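Local structure of CBS domain-containing protein (Thermoplasma acidophilum DSM 1728, 1PVM) at the interface of chains A and B. The protein is of unknown function but joins paired CBS domains to a metal-binding zinc ribbon-like domain, and probably senses or regulates through bound ligands. Sequence-based numbering; all coordinates share one arbitrary frame. Chains: chain A/B, conserved hypothetical protein Ta0289.

Contact 1: the interface of chains A and B. Residues chain A 36, 39, 41, 58; chain B 59, 62-63, 144.
This is a polar, charge-rich part of the two-fold symmetric interface between two CBS-domain chains, and it ties helices and a loop of one copy to helices of the other in the deposited dimer. A:Glu58 and B:Arg59 meet across it in a salt bridge. The guanidinium comes side-on: B:Arg59 NE donates to A:Glu58 OE2 at 2.6 Å and NH2 to OE1 of the same carboxylate at 2.7 Å. Both oxygens lie close to the guanidinium plane, yet the nitrogens reach them from above the carboxylate plane, the two groups being turned 46° apart. Bends at chi2 and chi3 fold the arginine back, and its flat head lies over one face of the A:Tyr41 ring, B:Arg59 CZ 3.7 Å from the centroid. The planes are 12° apart, so the cation-pi stack and the carboxylate fix the rotation of the guanidinium. B:Ile62 CG1 crosses the A:Glu58 chain near CG, at 3.9 Å. At one flank A:Asn36 ND2 gives a nearly straight hydrogen bond to B:Ile62 O (3.3 Å), meeting it from above the carbonyl plane, while OD1 lies against the CD methylene of B:Lys63. At another, B:Arg144 NH1 donates a hydrogen bond to A:His39 O at 2.6 Å, and a water links A:Tyr41 OH to B:Arg144 O.

Contact 2: the interface of chains A and B. Residues chain A 69, 167, 169; chain B 29, 71-73.
A:Asn69 and B:Asp73 carry the hydrogen bonding of this polar patch between the chains. The amide uses both its ends: A:Asn69 OD1 accepts from backbone B:Asp73 N at 3.0 Å, and A:Asn69 ND2 donates to B:Asp73 OD2 at 2.7 Å. The amide and carboxylate planes stand 69° apart, and ND2 arrives from above the carboxylate. With CG anti to its backbone N (chi1 -171°), A:Asn69 points its amide at the start of the 3-10 helix B:72-74. On its own side, A:Asn69 ND2 also donates to A:Glu169 OE2 at 2.6 Å, almost along the C-O axis, so two carboxylates fix its rotation.

Within-chain salt bridges pair A:Lys167 NZ with A:Glu169 OE2 (3.5 Å) and B:Lys71 NZ with B:Asp73 OD2 (3.8 Å). A water bridges A:Lys167 NZ, A:Glu169 OE2 and B:Lys71 NZ. The ammonium groups are likely to temper the crowding of negative charge around the amide.

Among apolar contacts, B:Phe29 packs its ring against A:Asn69 CB (CD1 at 3.9 Å) and A:Glu169 CG, while A:Lys167 O lies at the ring edge. B:Pro72 CD meets A:Asn69 CA at 3.6 Å.

A:Lys167 and A:Glu169 lie in the loop between strands 160-164 and 170-175 of the zinc ribbon-like domain, which here reaches the CBS region of the other chain.

Contact 3: the interface of chains A and B. Residues chain A 28-29, 32, 65-66, 70, 72; chain B 66-67, 69-70.
B:Ile66 lies among A:Val32, A:Phe65 and A:Pro72 in this apolar contact between two CBS-domain chains. Here the packing is tight. The CG2 branch of B:Ile66 presses on A:Val32, 3.6 Å from its CB, and also comes up to A:Pro72 CB. The other branch turns off at about a right angle to it: with CG1 anti to the carbonyl carbon (chi1 -59°), B:Ile66 CD1 ends at the rim of A:Phe65, 3.5 Å from CE2. One face of that ring is backed by A:Val28 CG1 from its own chain, which may help to steady it. B:Ile66 buries 79 Å² against chain A. A:Pro72 CD stands 3.6 Å from B:Asn69 CA.

Towards B:Asn69 and B:Lys70, after the 3-10 helix 66-68, the fit loosens. A:Phe29, on helix A:28-38, offers a face to B:Asn69, whose CB sits 3.9 Å above the ring plane but toward the rim, and the amide is turned 17° from the ring. A:Phe29 CE1 is 3.6 Å from B:Pro67 O. An alanine in place of A:Phe29 would probably open a gap beside B:Asn69 CB and B:Pro67, depriving the asparagine of the surface its side chain rests on. Farther along, the backbones merely approach each other, A:Lys70 O and B:Lys70 O 4.4 Å apart, and bury little surface.

Contact 1: the interface of chains A and B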
loop_
_atom_site.group_PDB
_atom_site.type_symbol
_atom_site.label_atom_id
_atom_site.label_comp_id
_atom_site.label_asym_id
_atom_site.label_seq_id
_atom_site.Cartn_x
_atom_site.Cartn_y
_atom_site.Cartn_z
ATOM N N ASN A 36 5.268 9.867 4.649
ATOM C CA ASN A 36 4.837 10.791 3.609
ATOM C C ASN A 36 5.846 11.891 3.315
ATOM O O ASN A 36 6.050 12.243 2.160
ATOM C CB ASN A 36 3.489 11.426 3.974
ATOM C CG ASN A 36 2.344 10.436 3.910
ATOM O OD1 ASN A 36 2.416 9.444 3.183
ATOM N ND2 ASN A 36 1.273 10.707 4.653
ATOM N N HIS A 39 8.877 10.055 1.629
ATOM C CA HIS A 39 8.555 9.215 0.478
ATOM C C HIS A 39 9.212 7.845 0.656
ATOM O O HIS A 39 9.735 7.263 -0.293
ATOM C CB HIS A 39 9.040 9.862 -0.824
ATOM C CG HIS A 39 8.354 11.152 -1.141
ATOM N ND1 HIS A 39 7.030 11.216 -1.517
ATOM C CD2 HIS A 39 8.796 12.431 -1.099
ATOM C CE1 HIS A 39 6.686 12.480 -1.692
ATOM N NE2 HIS A 39 7.739 13.237 -1.444
ATOM N N TYR A 41 8.078 4.312 2.381
ATOM C CA TYR A 41 6.959 3.619 2.988
ATOM C C TYR A 41 7.308 2.339 3.717
ATOM O O TYR A 41 6.617 1.325 3.630
ATOM C CB TYR A 41 5.896 3.420 1.912
ATOM C CG TYR A 41 5.379 4.761 1.429
ATOM C CD1 TYR A 41 4.427 5.463 2.165
ATOM C CD2 TYR A 41 5.918 5.376 0.296
ATOM C CE1 TYR A 41 4.026 6.746 1.793
ATOM C CE2 TYR A 41 5.526 6.659 -0.086
ATOM C CZ TYR A 41 4.581 7.338 0.671
ATOM O OH TYR A 41 4.194 8.616 0.317
ATOM N N GLU A 58 3.054 -0.075 4.584
ATOM C CA GLU A 58 1.741 0.412 4.187
ATOM C C GLU A 58 0.676 -0.642 4.433
ATOM O O GLU A 58 -0.376 -0.348 4.982
ATOM C CB GLU A 58 1.717 0.766 2.701
ATOM C CG GLU A 58 2.256 2.126 2.352
ATOM C CD GLU A 58 1.830 2.551 0.956
ATOM O OE1 GLU A 58 2.355 1.984 -0.027
ATOM O OE2 GLU A 58 0.955 3.437 0.846
ATOM N N ARG B 59 -2.405 3.572 -1.196
ATOM C CA ARG B 59 -1.659 4.814 -1.097
ATOM C C ARG B 59 -2.582 6.011 -0.862
ATOM O O ARG B 59 -2.232 6.918 -0.105
ATOM C CB ARG B 59 -0.805 5.021 -2.360
ATOM C CG ARG B 59 0.150 6.216 -2.297
ATOM C CD ARG B 59 1.047 6.173 -1.068
ATOM N NE ARG B 59 1.896 4.986 -1.041
ATOM C CZ ARG B 59 2.965 4.805 -1.812
ATOM N NH1 ARG B 59 3.331 5.739 -2.681
ATOM N NH2 ARG B 59 3.666 3.683 -1.713
ATOM N N ILE B 62 -3.161 6.148 2.785
ATOM C CA ILE B 62 -1.970 6.564 3.526
ATOM C C ILE B 62 -1.685 8.062 3.350
ATOM O O ILE B 62 -1.330 8.762 4.310
ATOM C CB ILE B 62 -0.717 5.766 3.065
ATOM C CG1 ILE B 62 -0.896 4.273 3.360
ATOM C CG2 ILE B 62 0.532 6.308 3.745
ATOM C CD1 ILE B 62 -1.129 3.933 4.814
ATOM N N LYS B 63 -1.858 8.555 2.130
ATOM C CA LYS B 63 -1.581 9.958 1.819
ATOM C C LYS B 63 -2.695 10.945 2.145
ATOM O O LYS B 63 -2.427 12.074 2.554
ATOM C CB LYS B 63 -1.240 10.110 0.329
ATOM C CG LYS B 63 0.077 9.485 -0.117
ATOM C CD LYS B 63 1.281 10.330 0.275
ATOM C CE LYS B 63 1.265 11.693 -0.406
ATOM N NZ LYS B 63 2.494 12.490 -0.104
ATOM N N ARG B 144 6.663 5.749 -5.714
ATOM C CA ARG B 144 7.225 6.146 -4.428
ATOM C C ARG B 144 7.422 7.656 -4.324
ATOM O O ARG B 144 7.197 8.254 -3.271
ATOM C CB ARG B 144 8.573 5.462 -4.204
ATOM C CG ARG B 144 9.233 5.852 -2.888
ATOM C CD ARG B 144 10.412 4.952 -2.559
ATOM N NE ARG B 144 11.663 5.392 -3.171
ATOM C CZ ARG B 144 12.287 6.527 -2.866
ATOM N NH1 ARG B 144 11.775 7.351 -1.959
ATOM N NH2 ARG B 144 13.441 6.830 -3.450
HETATM O O HOH W 1 4.480 9.194 -2.823
#

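Contact 2: the interface of chains A and B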
loop_
_atom_site.group_PDB
_atom_site.type_symbol
_atom_site.label_atom_id
_atom_site.label_comp_id
_atom_site.label_asym_id
_atom_site.label_seq_id
_atom_site.Cartn_x
_atom_site.Cartn_y
_atom_site.Cartn_z
ATOM N N ASN A 69 -10.583 0.994 13.865
ATOM C CA ASN A 69 -11.459 2.159 13.873
ATOM C C ASN A 69 -11.112 3.124 15.006
ATOM O O ASN A 69 -11.962 3.489 15.824
ATOM C CB ASN A 69 -12.936 1.754 13.951
ATOM C CG ASN A 69 -13.867 2.936 13.746
ATOM O OD1 ASN A 69 -13.559 3.858 12.987
ATOM N ND2 ASN A 69 -15.013 2.913 14.411
ATOM N N LYS A 167 -19.067 -4.686 15.438
ATOM C CA LYS A 167 -18.923 -3.738 14.336
ATOM C C LYS A 167 -17.869 -4.207 13.345
ATOM O O LYS A 167 -17.714 -3.628 12.272
ATOM C CB LYS A 167 -18.521 -2.361 14.874
ATOM C CG LYS A 167 -19.378 -1.873 16.036
ATOM C CD LYS A 167 -18.850 -0.570 16.638
ATOM C CE LYS A 167 -18.877 0.564 15.618
ATOM N NZ LYS A 167 -18.526 1.872 16.237
ATOM N N GLU A 169 -14.763 -4.374 14.286
ATOM C CA GLU A 169 -13.578 -3.641 14.726
ATOM C C GLU A 169 -12.648 -4.604 15.460
ATOM O O GLU A 169 -13.101 -5.435 16.248
ATOM C CB GLU A 169 -13.955 -2.515 15.693
ATOM C CG GLU A 169 -14.918 -1.462 15.166
ATOM C CD GLU A 169 -15.229 -0.409 16.224
ATOM O OE1 GLU A 169 -15.507 -0.790 17.380
ATOM O OE2 GLU A 169 -15.200 0.798 15.910
ATOM N N PHE B 29 -13.434 3.012 6.811
ATOM C CA PHE B 29 -13.506 1.769 7.569
ATOM C C PHE B 29 -14.234 0.680 6.777
ATOM O O PHE B 29 -13.744 -0.440 6.643
ATOM C CB PHE B 29 -14.236 2.008 8.895
ATOM C CG PHE B 29 -14.392 0.765 9.737
ATOM C CD1 PHE B 29 -13.292 0.196 10.374
ATOM C CD2 PHE B 29 -15.637 0.156 9.880
ATOM C CE1 PHE B 29 -13.425 -0.961 11.142
ATOM C CE2 PHE B 29 -15.783 -1.003 10.645
ATOM C CZ PHE B 29 -14.671 -1.561 11.278
ATOM N N LYS B 71 -11.131 8.956 12.875
ATOM C CA LYS B 71 -11.453 7.535 12.889
ATOM C C LYS B 71 -11.887 7.144 11.478
ATOM O O LYS B 71 -12.512 7.938 10.771
ATOM C CB LYS B 71 -12.604 7.250 13.854
ATOM C CG LYS B 71 -12.282 7.521 15.312
ATOM C CD LYS B 71 -13.531 7.424 16.179
ATOM C CE LYS B 71 -14.158 6.045 16.093
ATOM N NZ LYS B 71 -15.365 5.929 16.960
ATOM N N PRO B 72 -11.559 5.915 11.050
ATOM C CA PRO B 72 -11.919 5.417 9.722
ATOM C C PRO B 72 -13.424 5.487 9.426
ATOM O O PRO B 72 -13.826 5.638 8.273
ATOM C CB PRO B 72 -11.416 3.975 9.747
ATOM C CG PRO B 72 -10.240 4.037 10.642
ATOM C CD PRO B 72 -10.674 4.963 11.750
ATOM N N ASP B 73 -14.255 5.371 10.457
ATOM C CA ASP B 73 -15.704 5.418 10.248
ATOM C C ASP B 73 -16.272 6.838 10.176
ATOM O O ASP B 73 -17.484 7.010 10.027
ATOM C CB ASP B 73 -16.436 4.642 11.354
ATOM C CG ASP B 73 -16.401 5.356 12.706
ATOM O OD1 ASP B 73 -15.955 6.523 12.770
ATOM O OD2 ASP B 73 -16.835 4.749 13.711
HETATM O O HOH W 2 -16.517 3.056 17.612
#

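Contact 3: the interface of chains A and B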
loop_
_atom_site.group_PDB
_atom_site.type_symbol
_atom_site.label_atom_id
_atom_site.label_comp_id
_atom_site.label_asym_id
_atom_site.label_seq_id
_atom_site.Cartn_x
_atom_site.Cartn_y
_atom_site.Cartn_z
ATOM N N VAL A 28 0.603 5.936 14.932
ATOM C CA VAL A 28 0.466 5.686 13.505
ATOM C C VAL A 28 0.496 7.025 12.768
ATOM O O VAL A 28 1.093 7.142 11.702
ATOM C CB VAL A 28 -0.860 4.948 13.202
ATOM C CG1 VAL A 28 -1.107 4.896 11.708
ATOM C CG2 VAL A 28 -0.807 3.546 13.781
ATOM N N PHE A 29 -0.143 8.036 13.355
ATOM C CA PHE A 29 -0.200 9.373 12.768
ATOM C C PHE A 29 1.203 9.930 12.542
ATOM O O PHE A 29 1.548 10.337 11.435
ATOM C CB PHE A 29 -1.001 10.308 13.690
ATOM C CG PHE A 29 -1.068 11.743 13.217
ATOM C CD1 PHE A 29 -1.619 12.066 11.978
ATOM C CD2 PHE A 29 -0.602 12.775 14.028
ATOM C CE1 PHE A 29 -1.704 13.397 11.559
ATOM C CE2 PHE A 29 -0.684 14.110 13.615
ATOM C CZ PHE A 29 -1.236 14.418 12.378
ATOM N N VAL A 32 3.262 7.817 9.944
ATOM C CA VAL A 32 2.851 8.030 8.561
ATOM C C VAL A 32 3.286 9.401 8.062
ATOM O O VAL A 32 3.593 9.565 6.878
ATOM C CB VAL A 32 1.324 7.850 8.397
ATOM C CG1 VAL A 32 0.881 8.314 7.003
ATOM C CG2 VAL A 32 0.961 6.375 8.591
ATOM N N PHE A 65 -4.277 -1.574 11.280
ATOM C CA PHE A 65 -4.610 -0.325 11.953
ATOM C C PHE A 65 -6.031 0.111 11.604
ATOM O O PHE A 65 -6.849 0.331 12.492
ATOM C CB PHE A 65 -3.651 0.815 11.593
ATOM C CG PHE A 65 -4.197 2.174 11.945
ATOM C CD1 PHE A 65 -4.382 2.542 13.276
ATOM C CD2 PHE A 65 -4.624 3.047 10.950
ATOM C CE1 PHE A 65 -4.991 3.755 13.607
ATOM C CE2 PHE A 65 -5.235 4.261 11.273
ATOM C CZ PHE A 65 -5.420 4.612 12.605
ATOM N N ILE A 66 -6.328 0.231 10.313
ATOM C CA ILE A 66 -7.655 0.683 9.900
ATOM C C ILE A 66 -8.811 -0.075 10.553
ATOM O O ILE A 66 -9.757 0.545 11.036
ATOM C CB ILE A 66 -7.830 0.640 8.349
ATOM C CG1 ILE A 66 -6.859 1.619 7.673
ATOM C CG2 ILE A 66 -9.277 1.006 7.974
ATOM C CD1 ILE A 66 -7.132 3.085 7.967
ATOM N N LYS A 70 -9.845 3.528 15.038
ATOM C CA LYS A 70 -9.332 4.472 16.029
ATOM C C LYS A 70 -8.575 5.561 15.284
ATOM O O LYS A 70 -8.124 5.340 14.160
ATOM C CB LYS A 70 -8.371 3.772 17.000
ATOM C CG LYS A 70 -9.036 2.763 17.923
ATOM C CD LYS A 70 -10.052 3.447 18.819
ATOM C CE LYS A 70 -10.802 2.456 19.707
ATOM N NZ LYS A 70 -11.695 1.547 18.932
ATOM N N PRO A 72 -5.523 7.838 14.150
ATOM C CA PRO A 72 -4.104 7.508 13.973
ATOM C C PRO A 72 -3.222 7.942 15.144
ATOM O O PRO A 72 -2.178 7.339 15.396
ATOM C CB PRO A 72 -3.733 8.245 12.685
ATOM C CG PRO A 72 -5.002 8.298 11.936
ATOM C CD PRO A 72 -6.026 8.603 12.995
ATOM N N ILE B 66 -4.977 9.036 6.529
ATOM C CA ILE B 66 -4.237 9.070 7.784
ATOM C C ILE B 66 -3.892 10.490 8.261
ATOM O O ILE B 66 -4.077 10.806 9.434
ATOM C CB ILE B 66 -2.945 8.222 7.700
ATOM C CG1 ILE B 66 -3.288 6.760 7.371
ATOM C CG2 ILE B 66 -2.192 8.284 9.022
ATOM C CD1 ILE B 66 -4.078 6.029 8.440
ATOM N N PRO B 67 -3.405 11.367 7.361
ATOM C CA PRO B 67 -3.060 12.732 7.784
ATOM C C PRO B 67 -4.202 13.581 8.356
ATOM O O PRO B 67 -3.950 14.600 8.996
ATOM C CB PRO B 67 -2.454 13.342 6.522
ATOM C CG PRO B 67 -1.833 12.143 5.840
ATOM C CD PRO B 67 -2.936 11.119 5.985
ATOM N N ASN B 69 -6.160 12.499 10.595
ATOM C CA ASN B 69 -6.230 12.072 11.989
ATOM C C ASN B 69 -7.665 11.960 12.510
ATOM O O ASN B 69 -8.037 12.600 13.497
ATOM C CB ASN B 69 -5.414 13.028 12.868
ATOM C CG ASN B 69 -5.226 12.505 14.275
ATOM O OD1 ASN B 69 -5.201 11.298 14.503
ATOM N ND2 ASN B 69 -5.072 13.413 15.228
ATOM N N LYS B 70 -8.462 11.136 11.838
ATOM C CA LYS B 70 -9.854 10.908 12.213
ATOM C C LYS B 70 -10.077 9.406 12.204
ATOM O O LYS B 70 -9.308 8.666 11.591
ATOM C CB LYS B 70 -10.806 11.531 11.184
ATOM C CG LYS B 70 -10.611 13.013 10.915
ATOM C CD LYS B 70 -11.022 13.839 12.105
ATOM C CE LYS B 70 -10.786 15.309 11.844
ATOM N NZ LYS B 70 -11.162 16.121 13.031
#

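Contact 3 lies between the others: its C-alpha centre is about 12 Å from that of contact 1 and about 11 Å from that of contact 2, which are themselves about 20 Å apart. Helix 28-38 of chain A runs from contact 3 into contact 1, and helix 58-65 of chain B in contact 1 is followed directly by the 66-70 segment of contact 3. Contacts 2 and 3 use residues 29, 69 and 72 with the chains exchanged, as the two-fold symmetry requires. An apolar centre is thus flanked by polar ends, one of which brings the zinc ribbon-like domain into the dimer.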